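Local coordinates for CcbJ (Streptomyces caelestis, PDB 4HGZ), which probably transfers a methyl group from S-adenosyl-L-methionine to a nitrogen atom of its substrate, at residues S131-A136 / G164-Q169; C170-G175 / A231-L236; N182-V187 / V194-S199; S209-V214 / L223-L228; S92-L97 / P115-F120. All coordinates share one frame; numbering follows the deposited sequence.

Interaction 1 of 5, residues S131-A136 / G164-Q169; sequences SVVFAA and GTFVVQ
The carbonyl oxygen of A135 is gripped twice: the backbone N-H of Q169 reaches it over 3.1 Å from N to O, and a water donates to it while also donating to the carbonyl of Q169. These bonds close one end of a pair of parallel strands at the middle of the Rossmann-like sheet of an S-adenosylmethionine-dependent methyltransferase. The two run 12° from parallel. S131 O, V133 O and A135 O each accept from the residue one place beyond the one they face (T165, V167 and Q169), while T165 O and V167 O accept from V133 N and A135 N. The bond from V167 N to V133 O measures 2.9 Å.

Branched and aromatic residues suit such a buried sheet. V132, F134, T165 and V167 share the face packed against helix 50-61. There CG1 of V132 meets CG2 of V167 at 4.1 Å, and V132 lies alongside T165, both pointing the same way. F134 touches V167 through its CB, 3.8 Å from V167 CB. With CG set between backbone N and carbonyl carbon (chi1 71°), the F134 ring leans off toward V57 and V76 instead of over V167. On the other face, V133 presents CB to the edge of the F166 ring, 4.0 Å from CD1.

A small residue at A136 fits the strand end, close to R75 of the S-adenosyl-L-homocysteine site. Beside it, Q169 extends its chain so that OE1, which accepts from F137 N, passes 3.9 Å from A136 CB.

Interaction 2 of 5, residues C170-G175 / A231-L236; sequences CLNPAG and AYPAEL
P173 overlaps one face of the Y232 ring with CG and CB. CG stands 4.0 Å from the ring centroid, 19° off the normal, in a CH-pi contact displaced toward the rim, while CB lies closest to CE1, at 3.4 Å. Proline suits the place because its ring carbons form a rigid, mildly polarised apolar patch that an electron-rich phenol can accept. The tyrosine is turned to it by chi1 of -76°, which puts CG beside the backbone N. Y232 also stacks with Y232 of a second subunit, so the contact borders a subunit interface.

P173 CG also sits 3.8 Å from the carbonyl oxygen of A231. N172 crosses P233 at about a right angle, its OD1 3.5 Å from P233 CG, while its ND2 is held by the carbonyl of S263.

Structurally, this joins the end of central strand 164-171, where the chain enters the short helix 173-176, to the start of helix 233-242. Y232 is the N-cap residue of that helix, and P233 follows in the first turn, where proline costs no backbone bond. E235 OE1 accepts from Y232 N at 3.2 Å, approached on its anti side and out of the carboxylate plane. Its other oxygen, OE2, makes a salt bridge to R229 and takes a bond from Q146.

Interaction 3 of 5, residues N182-V187 / V194-S199; sequences NTFGTV and VHLEAS
T183 and S199 are joined by a pair of mutual backbone hydrogen bonds, T183 N to S199 O and S199 N to T183 O, both 3.0 Å. G185 and E197 form a second such pair, and V187 N to H195 O continues the pattern of this antiparallel beta hairpin. Its strands, 181-189 and 193-202, begin the four-stranded sheet that projects from the methyltransferase core. Between the bonded pairs, the non-hydrogen-bonded pairs F184 with A198 and T186 with L196 bring CA atoms within 4.5 Å.

Apolar packing fills the face of F184, A198, T186 and L196. With chi1 of -170°, F184 sends its ring back across the partner strand: CD1 lies 3.7 Å from A198 CB, which is at the ring edge, and CZ 3.7 Å from L196 CB, while E197 O lies over one face of the ring. The small alanine leaves room for that ring. F184 also meets F184 of two neighbouring subunits edge-to-face, so this part of the hairpin is an assembly interface. There T186 OG1 bonds to T183 O of the third subunit.

Polar side chains gather on the opposite face. T183 OG1 exchanges a hydrogen bond with a water that also reaches E197 O weakly, and the carboxylate of E197 extends to Y226 OH. Nearby V187 crosses E197 with CG2 3.7 Å from E197 CB.

Interaction 4 of 5, residues S209-V214 / L223-L228; sequences SAHHIV and LFPYRL
Strands 209-214 and 223-228 run antiparallel at 160°, and A210 with Y226 and H212 with F224 each form a hydrogen-bonded pair. P225 has no N-H, and in a non-hydrogen-bonded pair with H211 it forfeits no bond to that strand.

On the face of H211 and L223, P225 CG lies over one face of the imidazole, 4.1 Å from its centroid, in a CH-pi contact. L223 instead touches the ring edge, its CB in plane and 3.4 Å from ND1. Beyond it, L223 CD2 runs alongside I213, 3.9 Å from CG1.

The two strands form the beta hairpin 207-216 and 221-229, which completes the antiparallel sheet and puts strand 221-229 on its outer edge within the chain. L223 N bonds to E217 of a fourth subunit, so this part of the hairpin also faces the assembly.

Further along, the extended R227 arm sets its guanidinium face against S209 OG, which stands 3.7 Å from CZ and above the centre of the group.

On the other face, Y226 is folded back by chi1 of 73°, so that its ring covers A210: the methyl CB is 3.9 Å from the centroid, over the face. The small methyl of A210 lets the tyrosine ring lie across it. V214 CG2 comes to the edge of the F224 ring, 4.0 Å from CE2.

Interaction 5 of 5, residues S92-L97 / P115-F120; sequences SSEPML and PVLGNF
L97 and L117 both carry CG anti to the backbone N, with chi1 of -168° and 171°, and in these positions their branched ends cross obliquely between the helix and the strand. The modelled approach of L97 CD2 to L117 is doubtful, so its detail carries no weight. L97 CD1 rests 3.9 Å from P115 CB, the two side chains meeting at about a right angle.

L117 spreads its branches: CD1 lies 3.8 Å from the carbonyl oxygen of S92, and CD2 lies 4.1 Å from E94 CG, beside the aliphatic part of that side chain. Leucine suits this site because its two methyls can reach different neighbours. G118 adopts backbone angles that a residue with CB could hardly take, and its carbonyl lies close to S92.

S93 is the N-cap of helix 94-106, its OG accepting weakly from M96 N. Together these pieces form part of the beta-alpha-beta unit in which strand 87-91 leads into helix 94-106 and then strand 113-117 at the sheet edge. The loop that follows carries N119 and F120 of the S-adenosyl-L-homocysteine site, and F120 packs against helix 146-159.

From the N terminus, interaction 5 comes first, closing the beta-alpha-beta crossover of helix 94-106 at the edge of the central sheet. Interaction 1 follows in series, closing the loop that contains helix 146-159 and joining two central strands. Its strand 164-171 continues into interaction 2, which closes a far longer loop by bringing 170-175 to 231-236. That loop contains the whole four-stranded antiparallel sheet, so interactions 3 and 4, two consecutive hairpins, both lie within it. They adjoin because strands 193-202 and 207-216 are neighbours in that sheet. L171 and L228 touch, linking interactions 2 and 4. No contacts cross.

Interaction 1 of 5, residues S131-A136 / G164-Q169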
# COMPACT_ATOMS: atom_id res chain seq x y z
N SER C 131 -45.31 7.25 -6.25
CA SER C 131 -44.78 8.57 -5.93
C SER C 131 -43.28 8.46 -5.84
O SER C 131 -42.55 9.41 -6.11
CB SER C 131 -45.34 9.06 -4.60
OG SER C 131 -44.92 8.21 -3.54
N VAL C 132 -42.82 7.28 -5.46
CA VAL C 132 -41.40 7.02 -5.31
C VAL C 132 -41.11 5.56 -5.65
O VAL C 132 -41.79 4.66 -5.17
CB VAL C 132 -40.95 7.25 -3.87
CG1 VAL C 132 -39.44 7.07 -3.75
CG2 VAL C 132 -41.37 8.62 -3.41
N VAL C 133 -40.11 5.33 -6.50
CA VAL C 133 -39.63 3.98 -6.72
C VAL C 133 -38.22 3.97 -6.19
O VAL C 133 -37.43 4.86 -6.52
CB VAL C 133 -39.61 3.61 -8.20
CG1 VAL C 133 -39.06 2.22 -8.37
CG2 VAL C 133 -41.01 3.72 -8.81
N PHE C 134 -37.88 3.00 -5.34
CA PHE C 134 -36.53 3.00 -4.80
C PHE C 134 -35.89 1.64 -4.72
O PHE C 134 -36.56 0.60 -4.70
CB PHE C 134 -36.44 3.70 -3.44
CG PHE C 134 -37.09 2.95 -2.32
CD1 PHE C 134 -36.32 2.19 -1.44
CD2 PHE C 134 -38.46 3.03 -2.11
CE1 PHE C 134 -36.91 1.50 -0.38
CE2 PHE C 134 -39.06 2.35 -1.04
CZ PHE C 134 -38.29 1.58 -0.19
N ALA C 135 -34.56 1.68 -4.63
CA ALA C 135 -33.75 0.50 -4.61
C ALA C 135 -32.58 0.73 -3.66
O ALA C 135 -31.63 1.41 -3.98
CB ALA C 135 -33.25 0.21 -6.01
N ALA C 136 -32.68 0.15 -2.47
CA ALA C 136 -31.69 0.34 -1.42
C ALA C 136 -30.53 -0.64 -1.51
O ALA C 136 -30.55 -1.59 -2.28
CB ALA C 136 -32.36 0.24 -0.07
N GLY C 164 -43.04 12.30 -9.58
CA GLY C 164 -42.49 11.21 -8.79
C GLY C 164 -40.98 11.17 -8.92
O GLY C 164 -40.42 11.74 -9.86
N THR C 165 -40.32 10.48 -7.99
CA THR C 165 -38.87 10.33 -8.04
C THR C 165 -38.40 8.89 -7.93
O THR C 165 -39.09 8.04 -7.36
CB THR C 165 -38.18 11.10 -6.89
OG1 THR C 165 -38.66 10.60 -5.63
CG2 THR C 165 -38.47 12.59 -6.98
N PHE C 166 -37.21 8.64 -8.47
CA PHE C 166 -36.55 7.34 -8.42
C PHE C 166 -35.30 7.48 -7.56
O PHE C 166 -34.44 8.32 -7.83
CB PHE C 166 -36.17 6.91 -9.83
CG PHE C 166 -35.38 5.64 -9.89
CD1 PHE C 166 -35.91 4.45 -9.42
CD2 PHE C 166 -34.12 5.62 -10.47
CE1 PHE C 166 -35.18 3.26 -9.50
CE2 PHE C 166 -33.39 4.44 -10.55
CZ PHE C 166 -33.93 3.25 -10.06
N VAL C 167 -35.19 6.65 -6.53
CA VAL C 167 -34.13 6.78 -5.55
C VAL C 167 -33.34 5.49 -5.47
O VAL C 167 -33.92 4.43 -5.26
CB VAL C 167 -34.71 7.05 -4.15
CG1 VAL C 167 -33.60 7.17 -3.12
CG2 VAL C 167 -35.57 8.31 -4.16
N VAL C 168 -32.02 5.58 -5.62
CA VAL C 168 -31.15 4.42 -5.50
C VAL C 168 -30.06 4.71 -4.48
O VAL C 168 -29.67 5.86 -4.30
CB VAL C 168 -30.44 4.06 -6.83
CG1 VAL C 168 -31.43 3.91 -7.96
CG2 VAL C 168 -29.44 5.11 -7.18
N GLN C 169 -29.57 3.67 -3.85
CA GLN C 169 -28.44 3.77 -2.98
C GLN C 169 -27.45 2.73 -3.43
O GLN C 169 -27.74 1.54 -3.41
CB GLN C 169 -28.87 3.46 -1.55
CG GLN C 169 -27.72 3.24 -0.58
CD GLN C 169 -28.21 2.82 0.78
OE1 GLN C 169 -28.93 1.82 0.91
NE2 GLN C 169 -27.86 3.60 1.79
O HOH W 1 -29.23 0.26 -5.55

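Interaction 2 of 5, residues C170-G175 / A231-L236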
# COMPACT_ATOMS: atom_id res chain seq x y z
N CYS C 170 -26.27 3.19 -3.84
CA CYS C 170 -25.27 2.31 -4.45
C CYS C 170 -23.88 2.57 -3.91
O CYS C 170 -23.55 3.69 -3.54
CB CYS C 170 -25.22 2.57 -5.96
SG CYS C 170 -26.77 2.53 -6.79
N LEU C 171 -23.05 1.53 -3.89
CA LEU C 171 -21.65 1.70 -3.54
C LEU C 171 -21.00 2.70 -4.48
O LEU C 171 -21.32 2.76 -5.67
CB LEU C 171 -20.92 0.36 -3.58
CG LEU C 171 -20.72 -0.29 -4.95
CD1 LEU C 171 -19.40 0.17 -5.53
CD2 LEU C 171 -20.75 -1.80 -4.82
N ASN C 172 -20.10 3.51 -3.93
CA ASN C 172 -19.42 4.55 -4.68
C ASN C 172 -17.97 4.12 -4.86
O ASN C 172 -17.18 4.16 -3.92
CB ASN C 172 -19.50 5.85 -3.88
CG ASN C 172 -18.67 6.98 -4.47
OD1 ASN C 172 -18.79 7.32 -5.65
ND2 ASN C 172 -17.84 7.61 -3.62
N PRO C 173 -17.62 3.66 -6.07
CA PRO C 173 -16.34 3.00 -6.32
C PRO C 173 -15.12 3.81 -5.85
O PRO C 173 -14.24 3.24 -5.19
CB PRO C 173 -16.33 2.83 -7.84
CG PRO C 173 -17.76 2.84 -8.24
CD PRO C 173 -18.46 3.73 -7.27
N ALA C 174 -15.06 5.10 -6.16
CA ALA C 174 -13.96 5.94 -5.68
C ALA C 174 -13.73 5.77 -4.18
O ALA C 174 -12.64 5.41 -3.74
CB ALA C 174 -14.19 7.40 -6.00
N GLY C 175 -14.78 6.03 -3.40
CA GLY C 175 -14.68 6.02 -1.95
C GLY C 175 -14.53 4.64 -1.34
O GLY C 175 -14.12 4.50 -0.20
N ALA C 231 -21.74 0.90 -11.07
CA ALA C 231 -21.52 1.98 -12.02
C ALA C 231 -20.85 3.14 -11.30
O ALA C 231 -21.05 3.34 -10.10
CB ALA C 231 -22.82 2.42 -12.61
N TYR C 232 -20.06 3.90 -12.03
CA TYR C 232 -19.55 5.12 -11.48
C TYR C 232 -20.64 6.18 -11.58
O TYR C 232 -21.45 6.15 -12.50
CB TYR C 232 -18.32 5.55 -12.24
CG TYR C 232 -17.09 4.75 -11.92
CD1 TYR C 232 -16.23 5.15 -10.90
CD2 TYR C 232 -16.78 3.62 -12.64
CE1 TYR C 232 -15.10 4.44 -10.62
CE2 TYR C 232 -15.64 2.91 -12.36
CZ TYR C 232 -14.81 3.32 -11.36
OH TYR C 232 -13.69 2.61 -11.09
N PRO C 233 -20.67 7.11 -10.62
CA PRO C 233 -21.66 8.19 -10.60
C PRO C 233 -21.92 8.84 -11.96
O PRO C 233 -23.07 9.00 -12.36
CB PRO C 233 -21.04 9.19 -9.63
CG PRO C 233 -20.37 8.31 -8.62
CD PRO C 233 -19.79 7.15 -9.43
N ALA C 234 -20.86 9.21 -12.68
CA ALA C 234 -21.06 9.89 -13.96
C ALA C 234 -21.64 8.95 -15.03
O ALA C 234 -22.43 9.37 -15.86
CB ALA C 234 -19.77 10.55 -14.45
N GLU C 235 -21.21 7.69 -15.00
CA GLU C 235 -21.78 6.67 -15.87
C GLU C 235 -23.25 6.50 -15.50
O GLU C 235 -24.13 6.53 -16.36
CB GLU C 235 -21.04 5.34 -15.69
CG GLU C 235 -21.61 4.17 -16.48
CD GLU C 235 -21.14 2.80 -15.97
OE1 GLU C 235 -20.33 2.74 -15.02
OE2 GLU C 235 -21.60 1.77 -16.52
N LEU C 236 -23.50 6.35 -14.20
CA LEU C 236 -24.86 6.15 -13.70
C LEU C 236 -25.79 7.28 -14.15
O LEU C 236 -26.90 7.02 -14.64
CB LEU C 236 -24.85 6.05 -12.19
CG LEU C 236 -26.16 5.62 -11.54
CD1 LEU C 236 -26.58 4.25 -12.07
CD2 LEU C 236 -25.98 5.61 -10.02

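Interaction 3 of 5, residues N182-V187 / V194-S199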
# COMPACT_ATOMS: atom_id res chain seq x y z
N ASN C 182 -8.42 -10.50 -6.59
CA ASN C 182 -8.97 -11.21 -5.44
C ASN C 182 -8.62 -10.56 -4.10
O ASN C 182 -7.51 -10.10 -3.91
CB ASN C 182 -8.47 -12.66 -5.47
CG ASN C 182 -8.86 -13.38 -6.75
OD1 ASN C 182 -9.61 -12.86 -7.57
ND2 ASN C 182 -8.37 -14.60 -6.92
N THR C 183 -9.58 -10.51 -3.18
CA THR C 183 -9.28 -10.09 -1.81
C THR C 183 -9.92 -11.05 -0.80
O THR C 183 -10.83 -11.81 -1.13
CB THR C 183 -9.79 -8.67 -1.52
OG1 THR C 183 -11.22 -8.66 -1.61
CG2 THR C 183 -9.23 -7.67 -2.52
N PHE C 184 -9.42 -11.01 0.43
CA PHE C 184 -10.04 -11.73 1.53
C PHE C 184 -9.97 -10.86 2.78
O PHE C 184 -8.92 -10.31 3.10
CB PHE C 184 -9.36 -13.07 1.80
CG PHE C 184 -10.13 -13.95 2.77
CD1 PHE C 184 -11.09 -14.84 2.33
CD2 PHE C 184 -9.88 -13.88 4.14
CE1 PHE C 184 -11.78 -15.65 3.21
CE2 PHE C 184 -10.56 -14.69 5.04
CZ PHE C 184 -11.52 -15.57 4.57
N GLY C 185 -11.08 -10.73 3.48
CA GLY C 185 -11.12 -9.80 4.60
C GLY C 185 -12.03 -10.24 5.72
O GLY C 185 -12.86 -11.13 5.55
N THR C 186 -11.86 -9.63 6.88
CA THR C 186 -12.71 -9.88 8.03
C THR C 186 -13.89 -8.91 7.98
O THR C 186 -13.69 -7.69 7.90
CB THR C 186 -11.93 -9.67 9.34
OG1 THR C 186 -11.00 -10.75 9.52
CG2 THR C 186 -12.89 -9.61 10.54
N VAL C 187 -15.10 -9.44 8.04
CA VAL C 187 -16.30 -8.59 8.08
C VAL C 187 -16.75 -8.29 9.51
O VAL C 187 -16.91 -7.14 9.88
CB VAL C 187 -17.46 -9.21 7.29
CG1 VAL C 187 -18.72 -8.34 7.41
CG2 VAL C 187 -17.05 -9.43 5.84
N VAL C 194 -17.04 -16.19 13.20
CA VAL C 194 -16.47 -15.06 12.49
C VAL C 194 -17.12 -14.96 11.12
O VAL C 194 -17.40 -15.98 10.48
CB VAL C 194 -14.94 -15.17 12.34
CG1 VAL C 194 -14.30 -15.45 13.69
CG2 VAL C 194 -14.59 -16.27 11.37
N HIS C 195 -17.36 -13.73 10.70
CA HIS C 195 -17.89 -13.44 9.38
C HIS C 195 -16.78 -12.85 8.52
O HIS C 195 -16.20 -11.82 8.85
CB HIS C 195 -19.06 -12.47 9.47
CG HIS C 195 -20.20 -12.99 10.29
ND1 HIS C 195 -21.42 -13.34 9.74
CD2 HIS C 195 -20.31 -13.24 11.62
CE1 HIS C 195 -22.23 -13.77 10.70
NE2 HIS C 195 -21.57 -13.72 11.84
N LEU C 196 -16.48 -13.53 7.41
CA LEU C 196 -15.41 -13.11 6.51
C LEU C 196 -15.96 -12.94 5.10
O LEU C 196 -17.10 -13.32 4.82
CB LEU C 196 -14.31 -14.17 6.51
CG LEU C 196 -14.01 -14.67 7.92
CD1 LEU C 196 -13.30 -16.01 7.92
CD2 LEU C 196 -13.20 -13.62 8.64
N GLU C 197 -15.15 -12.39 4.21
CA GLU C 197 -15.56 -12.20 2.82
C GLU C 197 -14.42 -12.54 1.88
O GLU C 197 -13.31 -12.06 2.06
CB GLU C 197 -16.01 -10.77 2.57
CG GLU C 197 -16.49 -10.54 1.15
CD GLU C 197 -17.38 -9.32 1.03
OE1 GLU C 197 -16.84 -8.20 0.93
OE2 GLU C 197 -18.62 -9.49 1.01
N ALA C 198 -14.71 -13.39 0.90
CA ALA C 198 -13.78 -13.66 -0.19
C ALA C 198 -14.39 -13.04 -1.43
O ALA C 198 -15.59 -13.18 -1.69
CB ALA C 198 -13.58 -15.15 -0.37
N SER C 199 -13.56 -12.34 -2.20
CA SER C 199 -14.08 -11.48 -3.25
C SER C 199 -13.22 -11.48 -4.52
O SER C 199 -12.00 -11.66 -4.46
CB SER C 199 -14.25 -10.07 -2.69
OG SER C 199 -14.66 -9.16 -3.69
O HOH W 2 -13.21 -8.98 0.52

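Interaction 4 of 5, residues S209-V214 / L223-L228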
# COMPACT_ATOMS: atom_id res chain seq x y z
N SER C 209 -17.75 -10.32 -7.46
CA SER C 209 -18.30 -11.62 -7.18
C SER C 209 -17.69 -12.07 -5.85
O SER C 209 -16.47 -12.16 -5.71
CB SER C 209 -17.96 -12.58 -8.30
OG SER C 209 -18.34 -13.90 -7.96
N ALA C 210 -18.54 -12.33 -4.87
CA ALA C 210 -18.06 -12.58 -3.52
C ALA C 210 -18.85 -13.68 -2.82
O ALA C 210 -19.98 -13.99 -3.19
CB ALA C 210 -18.12 -11.30 -2.72
N HIS C 211 -18.23 -14.26 -1.81
CA HIS C 211 -18.91 -15.08 -0.83
C HIS C 211 -18.83 -14.40 0.53
O HIS C 211 -17.75 -14.00 0.97
CB HIS C 211 -18.24 -16.43 -0.69
CG HIS C 211 -18.58 -17.39 -1.78
ND1 HIS C 211 -19.24 -18.57 -1.55
CD2 HIS C 211 -18.36 -17.34 -3.12
CE1 HIS C 211 -19.41 -19.21 -2.69
NE2 HIS C 211 -18.89 -18.49 -3.65
N HIS C 212 -19.97 -14.27 1.19
CA HIS C 212 -19.94 -13.97 2.60
C HIS C 212 -19.77 -15.32 3.29
O HIS C 212 -20.54 -16.24 3.05
CB HIS C 212 -21.23 -13.28 3.04
CG HIS C 212 -21.26 -12.93 4.50
ND1 HIS C 212 -20.90 -11.69 4.97
CD2 HIS C 212 -21.60 -13.67 5.59
CE1 HIS C 212 -21.01 -11.67 6.29
NE2 HIS C 212 -21.44 -12.86 6.69
N ILE C 213 -18.73 -15.44 4.11
CA ILE C 213 -18.41 -16.70 4.80
C ILE C 213 -18.65 -16.61 6.31
O ILE C 213 -18.25 -15.64 6.95
CB ILE C 213 -16.93 -17.05 4.60
CG1 ILE C 213 -16.58 -17.00 3.11
CG2 ILE C 213 -16.61 -18.40 5.21
CD1 ILE C 213 -15.10 -17.10 2.84
N VAL C 214 -19.28 -17.63 6.87
CA VAL C 214 -19.46 -17.73 8.32
C VAL C 214 -18.81 -19.02 8.82
O VAL C 214 -19.18 -20.12 8.38
CB VAL C 214 -20.96 -17.75 8.71
CG1 VAL C 214 -21.13 -17.62 10.20
CG2 VAL C 214 -21.71 -16.62 8.03
N LEU C 223 -21.61 -20.44 3.29
CA LEU C 223 -21.21 -19.55 2.22
C LEU C 223 -22.43 -18.84 1.63
O LEU C 223 -23.44 -19.47 1.34
CB LEU C 223 -20.49 -20.34 1.13
CG LEU C 223 -19.33 -21.22 1.58
CD1 LEU C 223 -18.81 -22.03 0.40
CD2 LEU C 223 -18.23 -20.38 2.20
N PHE C 224 -22.34 -17.53 1.47
CA PHE C 224 -23.44 -16.77 0.88
C PHE C 224 -22.93 -15.96 -0.31
O PHE C 224 -22.39 -14.88 -0.14
CB PHE C 224 -24.09 -15.86 1.93
CG PHE C 224 -24.67 -16.61 3.11
CD1 PHE C 224 -25.99 -17.06 3.08
CD2 PHE C 224 -23.90 -16.89 4.23
CE1 PHE C 224 -26.53 -17.77 4.16
CE2 PHE C 224 -24.44 -17.60 5.30
CZ PHE C 224 -25.76 -18.03 5.27
N PRO C 225 -23.07 -16.52 -1.51
CA PRO C 225 -22.56 -15.92 -2.74
C PRO C 225 -23.35 -14.70 -3.17
O PRO C 225 -24.57 -14.64 -2.96
CB PRO C 225 -22.75 -17.02 -3.78
CG PRO C 225 -22.99 -18.27 -3.00
CD PRO C 225 -23.68 -17.83 -1.76
N TYR C 226 -22.67 -13.75 -3.79
CA TYR C 226 -23.36 -12.65 -4.43
C TYR C 226 -22.53 -12.03 -5.57
O TYR C 226 -21.35 -12.31 -5.72
CB TYR C 226 -23.85 -11.62 -3.39
CG TYR C 226 -22.77 -10.77 -2.76
CD1 TYR C 226 -22.40 -9.56 -3.32
CD2 TYR C 226 -22.12 -11.17 -1.59
CE1 TYR C 226 -21.42 -8.78 -2.76
CE2 TYR C 226 -21.14 -10.39 -1.02
CZ TYR C 226 -20.79 -9.20 -1.61
OH TYR C 226 -19.81 -8.40 -1.06
N ARG C 227 -23.17 -11.21 -6.39
CA ARG C 227 -22.53 -10.62 -7.55
C ARG C 227 -23.12 -9.25 -7.77
O ARG C 227 -24.32 -9.09 -7.70
CB ARG C 227 -22.77 -11.45 -8.81
CG ARG C 227 -22.17 -12.85 -8.79
CD ARG C 227 -22.37 -13.55 -10.13
NE ARG C 227 -21.69 -14.85 -10.17
CZ ARG C 227 -20.51 -15.07 -10.75
NH1 ARG C 227 -19.87 -14.08 -11.36
NH2 ARG C 227 -19.96 -16.28 -10.72
N LEU C 228 -22.26 -8.26 -8.03
CA LEU C 228 -22.72 -6.92 -8.38
C LEU C 228 -22.08 -6.50 -9.69
O LEU C 228 -20.98 -6.93 -10.03
CB LEU C 228 -22.31 -5.92 -7.29
CG LEU C 228 -22.75 -6.22 -5.86
CD1 LEU C 228 -22.04 -5.29 -4.90
CD2 LEU C 228 -24.26 -6.11 -5.70

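Interaction 5 of 5, residues S92-L97 / P115-F120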
# COMPACT_ATOMS: atom_id res chain seq x y z
N SER C 92 -37.62 -11.22 -5.72
CA SER C 92 -37.53 -12.44 -6.52
C SER C 92 -37.31 -13.69 -5.68
O SER C 92 -37.65 -14.79 -6.12
CB SER C 92 -36.42 -12.34 -7.57
OG SER C 92 -35.17 -12.06 -6.99
N SER C 93 -36.75 -13.53 -4.50
CA SER C 93 -36.49 -14.66 -3.61
C SER C 93 -37.76 -15.08 -2.88
O SER C 93 -38.30 -14.34 -2.06
CB SER C 93 -35.41 -14.31 -2.59
OG SER C 93 -35.38 -15.28 -1.56
N GLU C 94 -38.23 -16.29 -3.17
CA GLU C 94 -39.47 -16.76 -2.57
C GLU C 94 -39.36 -16.91 -1.05
O GLU C 94 -40.24 -16.46 -0.32
CB GLU C 94 -39.91 -18.07 -3.22
CG GLU C 94 -41.37 -18.42 -2.95
CD GLU C 94 -41.88 -19.49 -3.88
OE1 GLU C 94 -41.11 -19.95 -4.75
OE2 GLU C 94 -43.07 -19.87 -3.74
N PRO C 95 -38.29 -17.57 -0.57
CA PRO C 95 -38.08 -17.72 0.87
C PRO C 95 -38.09 -16.38 1.60
O PRO C 95 -38.68 -16.26 2.68
CB PRO C 95 -36.70 -18.38 0.96
CG PRO C 95 -36.12 -18.37 -0.44
CD PRO C 95 -37.28 -18.29 -1.37
N MET C 96 -37.46 -15.37 1.02
CA MET C 96 -37.49 -14.03 1.59
C MET C 96 -38.88 -13.39 1.55
O MET C 96 -39.33 -12.83 2.54
CB MET C 96 -36.48 -13.12 0.89
CG MET C 96 -35.09 -13.17 1.49
SD MET C 96 -33.97 -12.00 0.70
CE MET C 96 -32.53 -12.15 1.77
N LEU C 97 -39.55 -13.47 0.41
CA LEU C 97 -40.89 -12.90 0.32
C LEU C 97 -41.84 -13.59 1.29
O LEU C 97 -42.68 -12.95 1.92
CB LEU C 97 -41.42 -12.99 -1.10
CG LEU C 97 -42.68 -12.17 -1.33
CD1 LEU C 97 -42.34 -10.70 -1.26
CD2 LEU C 97 -43.30 -12.50 -2.66
N PRO C 115 -46.76 -7.23 -0.51
CA PRO C 115 -45.68 -8.08 -1.00
C PRO C 115 -45.91 -8.54 -2.43
O PRO C 115 -46.95 -9.12 -2.72
CB PRO C 115 -45.72 -9.28 -0.05
CG PRO C 115 -46.78 -8.98 0.98
CD PRO C 115 -47.66 -7.95 0.40
N VAL C 116 -44.96 -8.28 -3.32
CA VAL C 116 -45.07 -8.71 -4.71
C VAL C 116 -43.93 -9.63 -5.12
O VAL C 116 -42.80 -9.18 -5.28
CB VAL C 116 -45.06 -7.52 -5.66
CG1 VAL C 116 -45.24 -7.99 -7.10
CG2 VAL C 116 -46.13 -6.51 -5.25
N LEU C 117 -44.23 -10.91 -5.30
CA LEU C 117 -43.23 -11.89 -5.69
C LEU C 117 -42.99 -11.86 -7.18
O LEU C 117 -43.92 -12.00 -7.97
CB LEU C 117 -43.65 -13.30 -5.27
CG LEU C 117 -42.74 -14.39 -5.84
CD1 LEU C 117 -41.32 -14.22 -5.30
CD2 LEU C 117 -43.26 -15.78 -5.53
N GLY C 118 -41.73 -11.69 -7.57
CA GLY C 118 -41.37 -11.75 -8.97
C GLY C 118 -40.12 -11.00 -9.38
O GLY C 118 -39.50 -10.31 -8.58
N ASN C 119 -39.77 -11.15 -10.64
CA ASN C 119 -38.67 -10.44 -11.25
C ASN C 119 -39.24 -9.16 -11.81
O ASN C 119 -40.18 -9.18 -12.61
CB ASN C 119 -38.04 -11.32 -12.34
CG ASN C 119 -37.25 -10.52 -13.36
OD1 ASN C 119 -37.03 -9.32 -13.20
ND2 ASN C 119 -36.82 -11.19 -14.43
N PHE C 120 -38.69 -8.03 -11.37
CA PHE C 120 -39.26 -6.74 -11.70
C PHE C 120 -39.44 -6.54 -13.20
O PHE C 120 -40.42 -5.95 -13.65
CB PHE C 120 -38.40 -5.62 -11.13
CG PHE C 120 -38.95 -4.25 -11.38
CD1 PHE C 120 -40.26 -3.94 -11.02
CD2 PHE C 120 -38.17 -3.26 -11.96
CE1 PHE C 120 -40.77 -2.68 -11.24
CE2 PHE C 120 -38.68 -1.99 -12.18
CZ PHE C 120 -39.98 -1.70 -11.83